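Local coordinates for protein putative SnoaL-like polyketide cyclase (Shewanella putrefaciens, PDB 3GZB) that is of unproven function but belongs to the SnoaL-like family of the NTF2 clan and may act as a polyketide cyclase or related lyase, at residues A[18-21]-A[22-25]; A[29-32]-A[33-37]; A[39-42]-A[43-47]. All coordinates share one frame; numbering follows the deposited sequence.

Contact 1: residues A[18-21]-A[22-25]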
# COMPACT_ATOMS: atom_id res chain seq x y z
N GLU A 18 11.70 4.74 -19.31
CA GLU A 18 10.32 4.32 -19.08
C GLU A 18 9.79 4.60 -17.66
O GLU A 18 8.61 4.34 -17.40
CB GLU A 18 10.21 2.82 -19.32
CG GLU A 18 10.50 2.43 -20.78
CD GLU A 18 10.39 0.93 -21.03
OE1 GLU A 18 10.18 0.14 -20.08
OE2 GLU A 18 10.52 0.53 -22.22
N MSE A 19 10.62 5.06 -16.74
CA MSE A 19 10.15 5.24 -15.37
C MSE A 19 9.68 6.67 -15.16
O MSE A 19 10.42 7.61 -15.41
CB MSE A 19 11.25 4.95 -14.37
CG MSE A 19 10.71 5.01 -12.96
SE MSE A 19 12.02 4.54 -11.57
CE MSE A 19 12.17 2.69 -12.00
N PRO A 20 8.44 6.87 -14.70
CA PRO A 20 7.95 8.21 -14.48
C PRO A 20 8.86 9.00 -13.53
O PRO A 20 9.46 8.42 -12.61
CB PRO A 20 6.61 7.94 -13.81
CG PRO A 20 6.16 6.66 -14.40
CD PRO A 20 7.39 5.86 -14.44
N GLN A 21 8.96 10.30 -13.71
CA GLN A 21 9.81 11.10 -12.85
C GLN A 21 9.44 10.99 -11.35
O GLN A 21 10.30 11.13 -10.49
CB GLN A 21 9.81 12.55 -13.29
CG GLN A 21 10.43 12.80 -14.68
CD GLN A 21 11.95 12.54 -14.77
OE1 GLN A 21 12.71 12.57 -13.74
NE2 GLN A 21 12.38 12.33 -15.99
N GLU A 22 8.16 10.83 -11.06
CA GLU A 22 7.71 10.72 -9.67
C GLU A 22 8.29 9.46 -9.02
O GLU A 22 8.79 9.47 -7.91
CB GLU A 22 6.16 10.69 -9.63
CG GLU A 22 5.54 11.93 -10.21
CD GLU A 22 5.24 11.90 -11.69
OE1 GLU A 22 5.79 11.10 -12.49
OE2 GLU A 22 4.38 12.75 -12.09
N GLN A 23 8.27 8.36 -9.76
CA GLN A 23 8.95 7.14 -9.29
C GLN A 23 10.46 7.33 -9.15
O GLN A 23 11.03 6.86 -8.17
CB GLN A 23 8.61 5.96 -10.18
CG GLN A 23 7.13 5.53 -10.16
CD GLN A 23 6.89 4.31 -11.04
OE1 GLN A 23 7.79 3.50 -11.26
NE2 GLN A 23 5.66 4.18 -11.56
N GLN A 24 11.11 8.04 -10.07
CA GLN A 24 12.55 8.22 -10.02
C GLN A 24 12.92 8.97 -8.75
O GLN A 24 13.92 8.65 -8.11
CB GLN A 24 13.05 8.97 -11.27
CG GLN A 24 12.96 8.19 -12.56
CD GLN A 24 13.67 8.86 -13.70
OE1 GLN A 24 14.83 9.32 -13.54
NE2 GLN A 24 13.01 8.91 -14.85
N LEU A 25 12.12 9.95 -8.40
CA LEU A 25 12.40 10.70 -7.18
C LEU A 25 12.19 9.84 -5.92
O LEU A 25 12.97 9.92 -4.98
CB LEU A 25 11.58 11.99 -7.12
CG LEU A 25 11.96 12.98 -6.00
CD1 LEU A 25 13.43 13.48 -6.16
CD2 LEU A 25 10.98 14.17 -5.95
O HOH W 1 15.51 11.86 -14.12
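Gln24 reaches back from the first turn of helix 21-34 to Met19, in the loop that leads into it. NE2 of Gln24 donates to Met19 O at 3.0 Å; the bond is nearly straight (168° at the hydrogen) and leaves in the plane of the amide, while the donor stands tilted from the carbonyl plane of Met19. The chain of Gln24, extended beyond CG, carries NE2 back to that oxygen. Pro20 is the N-cap residue, and its carbonyl O takes the backbone N of Gln24 at 3.1 Å; Leu25 N to Gln21 O, at 3.0 Å, is the next i to i+4 bond of the helix. One water joins the amide oxygens of Gln21 and Gln24, donating to Gln21 OE1 and, at 2.7 Å, to Gln24 OE1. The Gln21 side chain, folded back at chi2 (-67°), lies against the Gln24 amide with the two planes 40° apart. With an alanine at Gln24, Met19 O would probably lose its side-chain donor and the water one anchor, leaving the loop less firmly tied to the helix. Apolar contact comes from selenomethionine Met19, whose CG rests on Gln23 CB at 3.6 Å and whose SE lies 3.9 Å from Gln24 CG. The Pro20 ring runs alongside Gln23, with Pro20 CD 3.8 Å from Gln23 NE2. On another side of the proline, Pro20 CB meets Glu22 OE1 at 3.5 Å. This helix start lies at the protein surface beside strand 86-90: Gln23 NE2 bonds to Asn89 OD1, Met19 and Gln23 pack on Met87, and Leu25 touches Met130 in the loop between strands 115-129 and 134-142.

Contact 2: residues A[29-32]-A[33-37]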
# COMPACT_ATOMS: atom_id res chain seq x y z
N TYR A 29 14.81 9.05 -2.67
CA TYR A 29 14.40 9.12 -1.25
C TYR A 29 14.59 7.81 -0.50
O TYR A 29 15.17 7.80 0.59
CB TYR A 29 12.99 9.62 -1.16
CG TYR A 29 12.36 9.61 0.22
CD1 TYR A 29 12.52 10.67 1.08
CD2 TYR A 29 11.62 8.54 0.66
CE1 TYR A 29 11.87 10.67 2.31
CE2 TYR A 29 10.99 8.53 1.88
CZ TYR A 29 11.14 9.58 2.72
OH TYR A 29 10.49 9.64 3.94
N MSE A 30 14.10 6.71 -1.09
CA MSE A 30 14.20 5.43 -0.43
C MSE A 30 15.66 4.96 -0.30
O MSE A 30 15.99 4.28 0.67
CB MSE A 30 13.36 4.39 -1.14
CG MSE A 30 11.90 4.68 -1.11
SE MSE A 30 11.08 4.81 0.63
CE MSE A 30 11.54 3.07 1.34
N ASP A 31 16.49 5.22 -1.30
CA ASP A 31 17.91 4.86 -1.17
C ASP A 31 18.52 5.65 0.00
O ASP A 31 19.23 5.06 0.83
CB ASP A 31 18.68 5.10 -2.48
CG ASP A 31 18.55 3.92 -3.45
OD1 ASP A 31 18.23 2.83 -2.96
OD2 ASP A 31 18.76 4.07 -4.68
N ALA A 32 18.23 6.94 0.12
CA ALA A 32 18.72 7.73 1.27
C ALA A 32 18.24 7.17 2.60
O ALA A 32 19.00 7.01 3.55
CB ALA A 32 18.34 9.23 1.13
N LEU A 33 16.95 6.86 2.67
CA LEU A 33 16.37 6.35 3.92
C LEU A 33 17.03 5.05 4.36
O LEU A 33 17.44 4.91 5.52
CB LEU A 33 14.86 6.13 3.71
CG LEU A 33 14.07 5.57 4.88
CD1 LEU A 33 13.94 6.62 6.02
CD2 LEU A 33 12.68 5.12 4.41
N THR A 34 17.11 4.10 3.42
CA THR A 34 17.58 2.77 3.77
C THR A 34 19.08 2.70 4.00
O THR A 34 19.53 1.75 4.64
CB THR A 34 17.11 1.71 2.75
OG1 THR A 34 17.75 1.98 1.48
CG2 THR A 34 15.55 1.63 2.60
N GLU A 35 19.84 3.69 3.52
CA GLU A 35 21.27 3.88 3.78
C GLU A 35 21.53 4.76 5.02
O GLU A 35 22.69 5.02 5.36
CB GLU A 35 21.91 4.59 2.56
CG GLU A 35 21.88 3.78 1.26
CD GLU A 35 22.16 4.65 0.03
OE1 GLU A 35 22.52 5.86 0.21
OE2 GLU A 35 22.00 4.12 -1.09
N HIS A 36 20.47 5.25 5.69
CA HIS A 36 20.62 6.16 6.83
C HIS A 36 21.39 7.42 6.43
O HIS A 36 22.17 7.98 7.24
CB HIS A 36 21.28 5.43 8.03
CG HIS A 36 20.61 4.16 8.41
ND1 HIS A 36 21.13 2.93 8.08
CD2 HIS A 36 19.46 3.92 9.08
CE1 HIS A 36 20.35 1.98 8.58
NE2 HIS A 36 19.30 2.56 9.16
N ASP A 37 21.16 7.90 5.20
CA ASP A 37 21.78 9.13 4.71
C ASP A 37 20.91 10.31 5.09
O ASP A 37 20.15 10.84 4.27
CB ASP A 37 22.05 9.04 3.21
CG ASP A 37 22.68 10.31 2.62
OD1 ASP A 37 23.01 11.25 3.37
OD2 ASP A 37 22.77 10.32 1.37
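A Schellman motif ends helix 21-34, with His36 at positive phi (58°) and two bonds folding back into the last turn: Asp37 N donates to Ala32 O at 2.9 Å, and His36 N to Leu33 O. Just before it, Met30 O is gripped twice by Thr34, whose backbone N and OG1, each 3.0 Å away, arrive from opposite faces of the carbonyl plane. A chi1 of 66° sets the Thr34 hydroxyl between its own N and carbonyl carbon, from where it bends back to the preceding turn. Glu35 N bonds to Asp31 O at 3.1 Å. In one of the two conformers of Glu35, its carboxylate is nearly parallel to that of Asp31 (planes 9° apart), with Asp31 OD1 4.4 Å from Glu35 OE2; any repulsion between them is therefore doubtful. On the inner side, Leu33 CD2 lies 3.9 Å from the CE of selenomethionine Met30, the two side chains running the same way, and Leu33 also packs on His138 of strand 134-142. Asp37 OD2 bonds to Thr40 OG1 in helix 38-42. The reversal is a C-terminal Schellman cap followed at once by the N-cap of the next helix, a tight helix-to-helix junction.

Contact 3: residues A[39-42]-A[43-47]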
# COMPACT_ATOMS: atom_id res chain seq x y z
N LYS A 39 21.64 13.39 5.89
CA LYS A 39 21.97 14.66 5.22
C LYS A 39 21.13 14.83 3.95
O LYS A 39 20.51 15.89 3.72
CB LYS A 39 23.49 14.74 4.93
CG LYS A 39 23.85 16.09 4.36
CD LYS A 39 25.33 16.21 3.94
CE LYS A 39 25.57 17.53 3.18
NZ LYS A 39 26.50 17.35 2.02
N THR A 40 21.02 13.76 3.16
CA THR A 40 20.19 13.81 1.97
C THR A 40 18.74 13.76 2.35
O THR A 40 17.91 14.48 1.78
CB THR A 40 20.51 12.63 1.04
OG1 THR A 40 21.88 12.75 0.59
CG2 THR A 40 19.56 12.58 -0.17
N LEU A 41 18.39 12.89 3.29
CA LEU A 41 16.99 12.70 3.63
C LEU A 41 16.32 13.98 4.09
O LEU A 41 15.19 14.28 3.68
CB LEU A 41 16.81 11.61 4.69
CG LEU A 41 15.41 10.98 4.73
CD1 LEU A 41 15.16 10.12 3.49
CD2 LEU A 41 15.15 10.12 6.00
N ILE A 42 17.02 14.80 4.89
CA ILE A 42 16.34 15.98 5.42
C ILE A 42 16.03 16.99 4.30
O ILE A 42 15.09 17.79 4.47
CB ILE A 42 17.08 16.58 6.60
CG1 ILE A 42 16.12 17.44 7.45
CG2 ILE A 42 18.30 17.31 6.11
CD1 ILE A 42 16.76 18.01 8.74
N THR A 43 16.75 16.94 3.18
CA THR A 43 16.41 17.79 2.01
C THR A 43 15.02 17.51 1.45
O THR A 43 14.45 18.35 0.75
CB THR A 43 17.42 17.72 0.87
OG1 THR A 43 17.29 16.53 0.11
CG2 THR A 43 18.88 17.90 1.35
N PHE A 44 14.46 16.33 1.74
CA PHE A 44 13.17 15.99 1.23
C PHE A 44 12.04 16.41 2.19
O PHE A 44 10.87 16.21 1.86
CB PHE A 44 13.04 14.47 1.04
CG PHE A 44 13.75 13.93 -0.16
CD1 PHE A 44 15.07 13.49 -0.07
CD2 PHE A 44 13.10 13.81 -1.38
CE1 PHE A 44 15.70 12.97 -1.22
CE2 PHE A 44 13.75 13.30 -2.49
CZ PHE A 44 15.03 12.89 -2.41
N TYR A 45 12.37 17.00 3.34
CA TYR A 45 11.33 17.36 4.30
C TYR A 45 11.29 18.86 4.55
O TYR A 45 12.31 19.57 4.43
CB TYR A 45 11.58 16.69 5.68
CG TYR A 45 11.60 15.19 5.70
CD1 TYR A 45 10.73 14.44 4.94
CD2 TYR A 45 12.50 14.52 6.52
CE1 TYR A 45 10.73 13.05 5.00
CE2 TYR A 45 12.53 13.14 6.59
CZ TYR A 45 11.65 12.39 5.81
OH TYR A 45 11.70 11.01 5.93
N ASN A 46 10.12 19.35 4.90
CA ASN A 46 9.99 20.66 5.57
C ASN A 46 9.15 20.57 6.82
O ASN A 46 8.86 19.46 7.29
CB ASN A 46 9.49 21.73 4.58
CG ASN A 46 8.04 21.64 4.28
OD1 ASN A 46 7.32 20.72 4.70
ND2 ASN A 46 7.55 22.64 3.55
N ARG A 47 8.79 21.70 7.43
CA ARG A 47 8.09 21.67 8.70
C ARG A 47 6.68 21.01 8.62
O ARG A 47 6.13 20.66 9.66
CB ARG A 47 7.95 23.11 9.26
CG ARG A 47 7.03 24.00 8.49
CD ARG A 47 7.10 25.41 9.07
NE ARG A 47 6.12 26.35 8.56
CZ ARG A 47 5.96 27.58 9.08
NH1 ARG A 47 6.73 27.97 10.09
NH2 ARG A 47 5.04 28.41 8.60
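Thr43 meets the preceding turn of helix 38-42 as the chain enters a type I beta turn from Ile42 to Tyr45, within the SnoaL-like domain. Its hydroxyl OG1 donates to Thr40 O at 2.7 Å in the carbonyl plane, and its backbone N makes a weak bond to the same oxygen. With chi1 at 77°, OG1 sits between the backbone N and carbonyl carbon of Thr43, which turns it toward the carbonyl of Thr40, while Thr43 CG2 reaches Lys39 O at 3.5 Å. Phe44 comes next: its N donates to Leu41 O at 2.9 Å, approaching from above the plane of that carbonyl. The ring of Phe44 lies side by side with Thr40, its CE1 4.0 Å from Thr40 CG2, and both Thr40 O and Leu41 O lie at the ring edge, close to its plane. Phe44 also meets Tyr29 edge-to-face, which places it against helix 21-34. Tyr45 N closes the turn with a bond to Ile42 O at 3.0 Å, again from above the carbonyl plane. The Tyr45 side chain turns back across Leu41, with CG anti to its own carbonyl carbon (chi1 -61°). One face of the ring takes Leu41 O, offset toward the rim, and Tyr45 CE2 touches Leu41 CD2 at 4.0 Å. Ile66 and Ile67 of helix 63-73 pack on Tyr45, and Leu70 of that helix packs on Leu41. The phenol OH of Tyr45 hydrogen-bonds to Tyr29 OH. That same Tyr45 OH passes Leu41 CD2 at 3.6 Å.

Contacts 1 and 2 lie at the start and end of helix 21-34, their centres about 17 Å apart, and contact 3 follows on helix 38-42, its centre about 11 Å from that of contact 2. Tyr29 joins contacts 2 and 3: the hydrogen bond between Tyr29 OH and Tyr45 OH spans 2.7 Å, Tyr29 OH also bonds to His138 ND1, and Tyr29 CE1 packs on Leu41 CD1 at 3.5 Å. Leu25 CD1 on Phe44 CE2, at 3.7 Å, ties contact 1 to contact 3. A methylpentanediol, probably from the crystallisation liquor, sits about 4 Å from the Leu33 side chain and may mark a pocket there.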